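Long-range contacts in adhesion and penetration protein autotransporter (Haemophilus influenzae, PDB 3SYJ), which promotes adherence to and invasion of host cells as a surface autotransporter and is probably a serine protease, its passenger domain being the part described here: residues V54-A60 with Y77-G83; V69-N74 with D217-P221; Y112-N118 with Q252-Y258; R153-R158 with I211-D217. Residues are numbered along the deposited sequence.

Contact 1. Residues V54-A60 with Y77-G83; sequences VSRNGVA and YTDVDFG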
# COMPACT_ATOMS: atom_id res chain seq x y z
N VAL A 54 45.83 38.37 8.75
CA VAL A 54 46.89 38.63 9.72
C VAL A 54 47.94 37.52 9.71
O VAL A 54 47.60 36.33 9.72
CB VAL A 54 46.33 38.77 11.15
CG1 VAL A 54 47.46 38.96 12.16
CG2 VAL A 54 45.33 39.92 11.21
N SER A 55 49.21 37.90 9.69
CA SER A 55 50.26 36.90 9.65
C SER A 55 50.21 36.07 10.92
O SER A 55 49.83 36.56 11.98
CB SER A 55 51.63 37.56 9.48
OG SER A 55 51.96 38.35 10.60
N ARG A 56 50.58 34.80 10.80
CA ARG A 56 50.64 33.91 11.95
C ARG A 56 51.43 34.48 13.13
O ARG A 56 51.12 34.20 14.28
CB ARG A 56 51.28 32.59 11.53
CG ARG A 56 50.36 31.66 10.76
CD ARG A 56 49.48 30.92 11.74
NE ARG A 56 48.12 31.41 11.68
CZ ARG A 56 47.27 31.43 12.70
NH1 ARG A 56 47.64 31.02 13.91
NH2 ARG A 56 46.05 31.90 12.51
N ASN A 57 52.47 35.26 12.85
CA ASN A 57 53.29 35.80 13.94
C ASN A 57 52.73 37.10 14.51
O ASN A 57 53.33 37.71 15.39
CB ASN A 57 54.74 36.00 13.50
CG ASN A 57 54.88 37.04 12.42
OD1 ASN A 57 54.02 37.91 12.26
ND2 ASN A 57 55.96 36.96 11.66
N GLY A 58 51.57 37.52 14.00
CA GLY A 58 50.85 38.64 14.57
C GLY A 58 51.40 40.03 14.31
O GLY A 58 50.78 41.01 14.71
N VAL A 59 52.54 40.14 13.65
CA VAL A 59 53.13 41.48 13.51
C VAL A 59 52.76 42.19 12.20
O VAL A 59 53.19 43.33 11.99
CB VAL A 59 54.66 41.47 13.68
CG1 VAL A 59 55.04 40.84 15.01
CG2 VAL A 59 55.32 40.75 12.53
N ALA A 60 51.98 41.55 11.34
CA ALA A 60 51.64 42.18 10.05
C ALA A 60 50.29 41.77 9.47
O ALA A 60 49.72 40.74 9.83
CB ALA A 60 52.75 41.95 9.03
N TYR A 77 62.28 40.47 11.40
CA TYR A 77 61.57 39.43 10.65
C TYR A 77 61.82 39.59 9.16
O TYR A 77 61.93 40.70 8.66
CB TYR A 77 60.07 39.40 10.98
CG TYR A 77 59.24 40.49 10.35
CD1 TYR A 77 58.11 40.16 9.60
CD2 TYR A 77 59.54 41.83 10.53
CE1 TYR A 77 57.31 41.15 9.03
CE2 TYR A 77 58.76 42.83 9.97
CZ TYR A 77 57.64 42.49 9.21
OH TYR A 77 56.85 43.46 8.64
N THR A 78 61.91 38.47 8.44
CA THR A 78 62.24 38.51 7.02
C THR A 78 61.17 37.85 6.16
O THR A 78 61.30 37.79 4.94
CB THR A 78 63.57 37.79 6.75
OG1 THR A 78 63.50 36.46 7.28
CG2 THR A 78 64.70 38.53 7.43
N ASP A 79 60.12 37.35 6.80
CA ASP A 79 59.06 36.63 6.09
C ASP A 79 57.80 36.52 6.93
O ASP A 79 57.82 36.75 8.14
CB ASP A 79 59.55 35.24 5.67
CG ASP A 79 60.19 34.48 6.81
OD1 ASP A 79 59.56 34.36 7.88
OD2 ASP A 79 61.33 33.99 6.64
N VAL A 80 56.70 36.17 6.28
CA VAL A 80 55.43 35.97 6.98
C VAL A 80 54.76 34.72 6.45
O VAL A 80 55.09 34.25 5.36
CB VAL A 80 54.48 37.17 6.83
CG1 VAL A 80 55.01 38.37 7.61
CG2 VAL A 80 54.29 37.53 5.36
N ASP A 81 53.81 34.18 7.21
CA ASP A 81 52.98 33.10 6.68
C ASP A 81 51.55 33.25 7.18
O ASP A 81 51.29 34.03 8.09
CB ASP A 81 53.55 31.71 6.99
CG ASP A 81 53.71 31.46 8.48
OD1 ASP A 81 53.54 32.40 9.28
OD2 ASP A 81 54.02 30.30 8.84
N PHE A 82 50.64 32.49 6.59
CA PHE A 82 49.21 32.69 6.82
C PHE A 82 48.50 31.36 6.94
O PHE A 82 49.07 30.31 6.63
CB PHE A 82 48.60 33.48 5.67
CG PHE A 82 49.25 34.81 5.43
CD1 PHE A 82 48.83 35.94 6.11
CD2 PHE A 82 50.29 34.93 4.52
CE1 PHE A 82 49.44 37.17 5.89
CE2 PHE A 82 50.90 36.15 4.30
CZ PHE A 82 50.47 37.27 4.99
N GLY A 83 47.25 31.40 7.39
CA GLY A 83 46.44 30.20 7.47
C GLY A 83 45.99 29.89 8.88
O GLY A 83 45.69 30.79 9.66
O HOH W 1 46.50 33.87 8.32
O HOH W 2 54.13 34.79 10.19
O HOH W 3 58.37 36.15 10.90
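Within the chymotrypsin-like protease domain, a type I beta turn from Ser-55 to Gly-58, in the loop leading to strand 61-64, sits against the chain running through strand 79-80. Arg-56 has the most surface buried here. Its backbone N donates to Asp-81 O (2.9 Å, 172°), a near-linear backbone hydrogen bond at the point where the CA atoms of Ser-55 and Phe-82 come within 5.2 Å. The side chain then passes the backbone of Phe-82 (CG to Phe-82 CA 4.2 Å) on its way to Gly-83, whose O is approached by NE at 3.2 Å and by NH2 at 3.1 Å, both weak hydrogen bonds; the firmer partner of the guanidinium is Glu-17, in a salt bridge through NH1. Gly-83 has backbone angles that call for glycine. Tyr-77 closes the other end: Val-59 CG2 makes a CH-pi contact over its ring, 4.2 Å from the centroid, while Tyr-77 OH reaches out to His-117. Between these ends the ring of Phe-82, whose CA-to-CB bond points away, still swings back, placing CE1 3.9 Å from Ser-55 CA. Asn-57 makes an Asx turn, its OD1 accepting from Val-59 N at 3.0 Å and from Ser-55 OG at 2.7 Å. Water joins the segments as well: one molecule accepts from Asn-57 N at 3.2 Å and donates to Asp-81 OD1 at 2.6 Å.

Contact 2. Residues V69-N74 with D217-P221; sequences VSVAHN and DSGSP
Two loops meet here as in the catalytic centre of chymotrypsin-like serine proteases: 69-74, with the probable catalytic histidine, and 217-221, with Ser-218, the active-site serine inferred by similarity. Neither is regular structure across the interface. Val-71 to Asn-74 forms a type I turn and Asp-217 to Ser-220 a type II turn; the CA atoms of Ser-70 and Gly-219 approach to 4.4 Å. His-73 takes chi1 86° (p) and chi2 -112°, bringing NE2 3.2 Å from Ser-218 CB and 3.4 Å from Ser-218 OG; its ND1 is hydrogen-bonded to Asp-115. Ser-218 is m. Asn-74, also m (chi2 -26°), sends ND2 to Ser-218 O (3.0 Å, 170°) and to Ser-70 OG (3.1 Å), Ser-70 being t and itself bonded to Val-59 O. Val-71 (m) lays CG2 3.6 Å from Gly-219 N. A CB on Gly-219 (phi 96°, psi -29°) would strike Asn-74 ND2 and Ser-70 OG, so the close fit needs glycine. One water donates to Val-69 O and Gly-219 O, each at 2.9 Å. The chemistry is consistent with a Ser-His-Asp relay in which His-73 would act as the general base for Ser-218.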
# COMPACT_ATOMS: atom_id res chain seq x y z
N VAL A 69 51.74 45.36 6.02
CA VAL A 69 51.97 46.60 6.77
C VAL A 69 52.38 46.25 8.20
O VAL A 69 51.88 45.28 8.77
CB VAL A 69 50.73 47.51 6.77
CG1 VAL A 69 49.65 46.95 7.70
CG2 VAL A 69 51.11 48.91 7.18
N SER A 70 53.30 47.03 8.75
CA SER A 70 53.80 46.82 10.11
C SER A 70 54.60 48.05 10.52
O SER A 70 54.64 49.03 9.78
CB SER A 70 54.68 45.56 10.17
OG SER A 70 54.97 45.20 11.50
N VAL A 71 55.24 48.01 11.69
CA VAL A 71 56.09 49.12 12.11
C VAL A 71 57.54 48.91 11.64
O VAL A 71 58.02 47.78 11.57
CB VAL A 71 56.06 49.36 13.67
CG1 VAL A 71 54.73 49.95 14.12
CG2 VAL A 71 56.38 48.08 14.43
N ALA A 72 58.22 50.00 11.31
CA ALA A 72 59.62 49.94 10.89
C ALA A 72 60.52 49.33 11.96
O ALA A 72 61.49 48.65 11.63
CB ALA A 72 60.12 51.33 10.51
N HIS A 73 60.22 49.57 13.23
CA HIS A 73 61.12 49.11 14.28
C HIS A 73 61.12 47.59 14.43
O HIS A 73 61.97 47.02 15.11
CB HIS A 73 60.92 49.87 15.62
CG HIS A 73 59.84 49.32 16.50
ND1 HIS A 73 58.67 50.00 16.76
CD2 HIS A 73 59.77 48.18 17.23
CE1 HIS A 73 57.92 49.30 17.59
NE2 HIS A 73 58.56 48.19 17.89
N ASN A 74 60.17 46.93 13.78
CA ASN A 74 60.23 45.48 13.66
C ASN A 74 61.29 45.16 12.61
O ASN A 74 60.97 44.88 11.45
CB ASN A 74 58.88 44.90 13.24
CG ASN A 74 57.90 44.81 14.40
OD1 ASN A 74 58.30 44.72 15.56
ND2 ASN A 74 56.62 44.84 14.08
N ASP A 217 53.71 43.34 20.66
CA ASP A 217 52.50 43.60 19.90
C ASP A 217 52.70 44.75 18.93
O ASP A 217 51.81 45.04 18.13
CB ASP A 217 51.33 43.90 20.84
CG ASP A 217 50.69 42.63 21.40
OD1 ASP A 217 50.30 41.75 20.60
OD2 ASP A 217 50.56 42.52 22.64
N SER A 218 53.86 45.41 19.00
CA SER A 218 54.15 46.52 18.10
C SER A 218 54.06 46.04 16.66
O SER A 218 54.62 45.01 16.31
CB SER A 218 55.54 47.11 18.35
OG SER A 218 55.60 47.77 19.60
N GLY A 219 53.36 46.79 15.82
CA GLY A 219 53.19 46.42 14.43
C GLY A 219 51.90 45.68 14.19
O GLY A 219 51.34 45.75 13.09
N SER A 220 51.41 44.97 15.21
CA SER A 220 50.16 44.22 15.10
C SER A 220 49.03 45.15 14.65
O SER A 220 49.05 46.34 14.96
CB SER A 220 49.80 43.54 16.43
OG SER A 220 49.23 44.48 17.34
N PRO A 221 48.04 44.60 13.93
CA PRO A 221 47.02 45.41 13.27
C PRO A 221 45.81 45.69 14.14
O PRO A 221 45.45 44.92 15.03
CB PRO A 221 46.57 44.51 12.11
CG PRO A 221 47.13 43.14 12.40
CD PRO A 221 47.80 43.16 13.73
O HOH W 4 49.88 44.92 10.77
O HOH W 5 56.86 43.50 17.23

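Contact 3. Residues Y112-N118 with Q252-Y258; sequences YEDDYHN and QLVRKSY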
# COMPACT_ATOMS: atom_id res chain seq x y z
N TYR A 112 54.09 62.15 8.25
CA TYR A 112 53.86 61.27 9.39
C TYR A 112 55.13 60.65 9.98
O TYR A 112 56.20 60.74 9.38
CB TYR A 112 52.82 60.21 9.02
CG TYR A 112 51.54 60.86 8.57
CD1 TYR A 112 50.64 61.39 9.50
CD2 TYR A 112 51.25 61.02 7.23
CE1 TYR A 112 49.48 62.02 9.10
CE2 TYR A 112 50.09 61.65 6.81
CZ TYR A 112 49.21 62.15 7.76
OH TYR A 112 48.05 62.79 7.36
N GLU A 113 54.99 60.05 11.15
CA GLU A 113 56.11 59.46 11.87
C GLU A 113 56.65 58.24 11.15
O GLU A 113 55.87 57.48 10.57
CB GLU A 113 55.69 59.09 13.29
CG GLU A 113 55.33 60.29 14.13
CD GLU A 113 56.46 61.29 14.20
OE1 GLU A 113 57.54 60.94 14.74
OE2 GLU A 113 56.27 62.43 13.72
N ASP A 114 57.96 58.03 11.23
CA ASP A 114 58.62 57.04 10.39
C ASP A 114 58.74 55.63 10.98
O ASP A 114 59.47 54.79 10.46
CB ASP A 114 59.99 57.56 9.91
CG ASP A 114 60.94 57.88 11.05
OD1 ASP A 114 60.65 57.49 12.20
OD2 ASP A 114 61.99 58.52 10.81
N ASP A 115 58.02 55.36 12.07
CA ASP A 115 57.92 53.99 12.58
C ASP A 115 56.77 53.31 11.83
O ASP A 115 55.68 53.11 12.38
CB ASP A 115 57.69 53.97 14.09
CG ASP A 115 58.01 52.62 14.72
OD1 ASP A 115 58.46 51.70 14.01
OD2 ASP A 115 57.80 52.49 15.95
N TYR A 116 57.02 52.98 10.57
CA TYR A 116 55.98 52.50 9.68
C TYR A 116 56.63 51.97 8.42
O TYR A 116 57.46 52.65 7.83
CB TYR A 116 55.04 53.66 9.33
CG TYR A 116 53.81 53.27 8.54
CD1 TYR A 116 52.55 53.34 9.12
CD2 TYR A 116 53.90 52.84 7.22
CE1 TYR A 116 51.42 52.99 8.41
CE2 TYR A 116 52.77 52.50 6.50
CZ TYR A 116 51.53 52.57 7.10
OH TYR A 116 50.40 52.24 6.41
N HIS A 117 56.26 50.76 8.01
CA HIS A 117 56.74 50.25 6.72
C HIS A 117 55.73 49.36 5.98
O HIS A 117 54.83 48.78 6.59
CB HIS A 117 58.12 49.57 6.85
CG HIS A 117 58.10 48.26 7.59
ND1 HIS A 117 59.25 47.65 8.03
CD2 HIS A 117 57.08 47.46 7.96
CE1 HIS A 117 58.94 46.52 8.65
NE2 HIS A 117 57.63 46.38 8.62
N ASN A 118 55.89 49.26 4.66
CA ASN A 118 55.00 48.51 3.79
C ASN A 118 55.75 47.45 2.98
O ASN A 118 55.94 47.62 1.77
CB ASN A 118 54.28 49.45 2.83
CG ASN A 118 52.88 49.80 3.28
OD1 ASN A 118 52.07 48.92 3.55
ND2 ASN A 118 52.58 51.09 3.33
N GLN A 252 49.39 53.94 15.07
CA GLN A 252 49.65 54.72 13.87
C GLN A 252 48.62 54.34 12.80
O GLN A 252 48.53 53.18 12.41
CB GLN A 252 51.07 54.45 13.36
CG GLN A 252 52.15 54.99 14.27
CD GLN A 252 52.11 56.49 14.38
OE1 GLN A 252 51.79 57.03 15.43
NE2 GLN A 252 52.42 57.17 13.29
N LEU A 253 47.83 55.31 12.36
CA LEU A 253 46.82 55.06 11.33
C LEU A 253 47.48 54.57 10.04
O LEU A 253 48.64 54.89 9.77
CB LEU A 253 45.98 56.31 11.07
CG LEU A 253 45.19 56.86 12.27
CD1 LEU A 253 44.37 58.08 11.85
CD2 LEU A 253 44.28 55.81 12.89
N VAL A 254 46.75 53.79 9.24
CA VAL A 254 47.33 53.26 8.00
C VAL A 254 47.41 54.36 6.95
O VAL A 254 46.57 55.26 6.92
CB VAL A 254 46.53 52.06 7.45
CG1 VAL A 254 46.69 50.85 8.38
CG2 VAL A 254 45.07 52.43 7.26
N ARG A 255 48.41 54.26 6.08
CA ARG A 255 48.69 55.32 5.12
C ARG A 255 48.45 54.90 3.67
O ARG A 255 49.33 54.38 3.00
CB ARG A 255 50.12 55.84 5.34
CG ARG A 255 50.34 56.23 6.80
CD ARG A 255 51.75 56.70 7.10
NE ARG A 255 51.97 56.79 8.55
CZ ARG A 255 53.17 56.82 9.12
NH1 ARG A 255 54.26 56.78 8.37
NH2 ARG A 255 53.28 56.89 10.43
N LYS A 256 47.23 55.14 3.20
CA LYS A 256 46.78 54.69 1.88
C LYS A 256 47.53 55.38 0.74
O LYS A 256 47.81 54.77 -0.29
CB LYS A 256 45.28 54.95 1.75
CG LYS A 256 44.62 54.36 0.52
CD LYS A 256 43.93 53.05 0.86
CE LYS A 256 42.77 52.78 -0.09
NZ LYS A 256 41.68 53.80 0.03
N SER A 257 47.86 56.66 0.91
CA SER A 257 48.55 57.42 -0.12
C SER A 257 50.00 57.00 -0.25
O SER A 257 50.57 56.99 -1.34
CB SER A 257 48.50 58.92 0.16
OG SER A 257 47.34 59.50 -0.42
N TYR A 258 50.61 56.67 0.88
CA TYR A 258 51.98 56.21 0.88
C TYR A 258 52.03 54.85 0.21
O TYR A 258 52.91 54.58 -0.61
CB TYR A 258 52.51 56.11 2.30
CG TYR A 258 53.85 55.43 2.45
CD1 TYR A 258 55.01 56.00 1.94
CD2 TYR A 258 53.95 54.22 3.13
CE1 TYR A 258 56.24 55.39 2.10
CE2 TYR A 258 55.18 53.60 3.29
CZ TYR A 258 56.31 54.19 2.78
OH TYR A 258 57.53 53.57 2.93
O HOH W 6 50.59 52.35 3.89
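Here the loop before strand 120-121 is fastened where strand 249-253, an inner strand of the chymotrypsin-like domain's seven-stranded antiparallel sheet, gives way to helix 256-266; Arg-255, at the N-cap position of that helix, is the residue the loop wraps around. Tyr-112 comes first, its CB lying over one face of the Arg-255 guanidinium, 3.4 Å from CZ. At Glu-113 the backbone does the bonding: its O accepts from Arg-255 NH2 at 2.7 Å and NH1 at 2.8 Å, near the guanidinium plane, while the carboxylate pairs with Lys-106. Asp-115, centre of an inverse gamma turn, has its polar partners outside the two segments: a salt bridge to Arg-239 and a hydrogen bond from His-73 ND1, consistent with the acid of a Ser-His-Asp triad. The turn delivers Tyr-116, which has the most surface buried. With chi1 t its ring stacks flat against the guanidinium on the side opposite Tyr-112, centres 4.2 Å apart and planes at 16°, and Arg-255 CD adds a CH-pi contact 4.0 Å from the ring centroid. Tyr-116 CE2 also reaches Tyr-258 CD2 at 4.0 Å, in the first turn of the helix. The tip of Tyr-116 is polar: OH accepts from Arg-255 N at 2.9 Å, and a water bonded to OH at 2.5 Å donates to Arg-255 O at 2.5 Å.

Contact 4. Residues R153-R158 with I211-D217; sequences RIGSGR and IAGSKGD
This is a polar, glycine-rich contact in the chymotrypsin-like domain, fixing the loop before the active-site serine to the end of strand 151-155 and the loop residues that follow it. Ser-214 to Asp-217 forms a type II turn, with Gly-216 at phi 107°, psi -12°; CA atoms of Gly-157 and Gly-216 lie 3.7 Å apart, and a CB on either would clash. Asp-217 (chi1 m) has a sideways CA-to-CB bond, yet its carboxylate reaches residues 153-157: OD1 accepts from Gly-157 N at 2.9 Å and forms a salt bridge with Arg-153 NH2 at 3.0 Å. OD2 takes Ser-214 N at 2.8 Å and also Gly-1 N, recalling the aspartate-to-N-terminus bond of activated chymotrypsin. Arg-153 (chi1 p, chi2 t, chi3 m) packs CG 3.6 Å from Ile-211 CG2. Arg-158 N donates to Lys-215 O (2.7 Å), and Ser-214 OG (p) to Arg-158 O (2.5 Å). Strand 151-155 runs between antiparallel strands 179-182 and 221-226, and Ile-154, pointing away from the loop, packs on Ala-180 and Phe-223.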
# COMPACT_ATOMS: atom_id res chain seq x y z
N ARG A 153 41.41 44.15 17.54
CA ARG A 153 42.86 44.05 17.36
C ARG A 153 43.33 42.63 17.65
O ARG A 153 42.59 41.81 18.19
CB ARG A 153 43.62 45.06 18.23
CG ARG A 153 43.63 44.75 19.74
CD ARG A 153 44.82 45.42 20.45
NE ARG A 153 46.10 44.91 19.95
CZ ARG A 153 46.73 43.83 20.42
NH1 ARG A 153 46.22 43.15 21.44
NH2 ARG A 153 47.88 43.44 19.87
N ILE A 154 44.57 42.34 17.30
CA ILE A 154 45.07 40.99 17.42
C ILE A 154 46.58 41.04 17.42
O ILE A 154 47.18 41.86 16.71
CB ILE A 154 44.57 40.12 16.24
CG1 ILE A 154 45.13 38.70 16.34
CG2 ILE A 154 44.93 40.78 14.91
CD1 ILE A 154 44.60 37.74 15.29
N GLY A 155 47.22 40.18 18.21
CA GLY A 155 48.67 40.17 18.26
C GLY A 155 49.26 39.01 19.04
O GLY A 155 48.54 38.22 19.64
N SER A 156 50.59 38.91 19.04
CA SER A 156 51.25 37.83 19.75
C SER A 156 52.25 38.34 20.79
O SER A 156 53.12 37.60 21.23
CB SER A 156 51.93 36.89 18.77
OG SER A 156 53.04 37.52 18.15
N GLY A 157 52.14 39.61 21.16
CA GLY A 157 53.02 40.16 22.17
C GLY A 157 52.90 39.47 23.52
O GLY A 157 51.99 38.67 23.74
N ARG A 158 53.83 39.75 24.42
CA ARG A 158 53.79 39.18 25.77
C ARG A 158 52.36 39.07 26.28
O ARG A 158 51.59 40.03 26.24
CB ARG A 158 54.60 40.03 26.73
CG ARG A 158 56.06 40.06 26.39
CD ARG A 158 56.83 40.85 27.42
NE ARG A 158 58.26 40.57 27.34
CZ ARG A 158 59.20 41.32 27.89
NH1 ARG A 158 58.87 42.40 28.58
NH2 ARG A 158 60.48 40.98 27.76
N ILE A 211 40.93 44.09 24.60
CA ILE A 211 42.27 43.57 24.77
C ILE A 211 43.32 44.63 24.42
O ILE A 211 43.24 45.29 23.39
CB ILE A 211 42.49 42.30 23.92
CG1 ILE A 211 43.81 41.62 24.26
CG2 ILE A 211 42.39 42.62 22.43
CD1 ILE A 211 44.00 40.30 23.54
N ALA A 212 44.30 44.78 25.30
CA ALA A 212 45.34 45.78 25.12
C ALA A 212 46.62 45.10 24.69
O ALA A 212 46.85 43.94 25.01
CB ALA A 212 45.56 46.56 26.40
N GLY A 213 47.47 45.83 23.98
CA GLY A 213 48.73 45.28 23.51
C GLY A 213 49.81 45.44 24.55
O GLY A 213 49.64 46.16 25.53
N SER A 214 50.93 44.76 24.33
CA SER A 214 52.08 44.82 25.23
C SER A 214 53.37 44.66 24.43
O SER A 214 53.34 44.72 23.20
CB SER A 214 51.96 43.74 26.29
OG SER A 214 51.55 42.51 25.71
N LYS A 215 54.49 44.46 25.11
CA LYS A 215 55.75 44.25 24.40
C LYS A 215 55.61 43.08 23.45
O LYS A 215 55.27 41.97 23.86
CB LYS A 215 56.90 43.99 25.37
CG LYS A 215 57.54 45.25 25.92
CD LYS A 215 58.42 44.95 27.11
CE LYS A 215 58.70 46.20 27.93
NZ LYS A 215 59.25 45.87 29.28
N GLY A 216 55.90 43.33 22.17
CA GLY A 216 55.82 42.30 21.16
C GLY A 216 54.62 42.46 20.25
O GLY A 216 54.52 41.82 19.21
N ASP A 217 53.71 43.34 20.66
CA ASP A 217 52.50 43.60 19.90
C ASP A 217 52.70 44.75 18.93
O ASP A 217 51.81 45.04 18.13
CB ASP A 217 51.33 43.90 20.84
CG ASP A 217 50.69 42.63 21.40
OD1 ASP A 217 50.30 41.75 20.60
OD2 ASP A 217 50.56 42.52 22.64
O HOH W 7 47.73 40.72 21.88
O HOH W 8 51.99 40.65 17.60

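All four contacts belong to the protease domain and gather round Ser-218. Contact 2 holds the serine and His-73; contact 3 supplies Asp-115, whose OD2 lies 2.8 Å from His-73 ND1, completing the probable triad, with contact centres about 10 Å apart. Contact 4 shares Asp-217 with contact 2 and includes Gly-216, two residues before the serine; in chymotrypsin-like proteases the backbone N atoms equivalent to those of Gly-216 and Ser-218 form the oxyanion hole. Contact 1 backs the site, its Val-59 side chain about 7 Å from that of Ser-218. It touches each of the others: Val-59 O with Ser-70 OG (2.6 Å), Tyr-77 OH with His-117 NE2 (3.0 Å) and Asn-57 O with Ser-156 OG (2.8 Å).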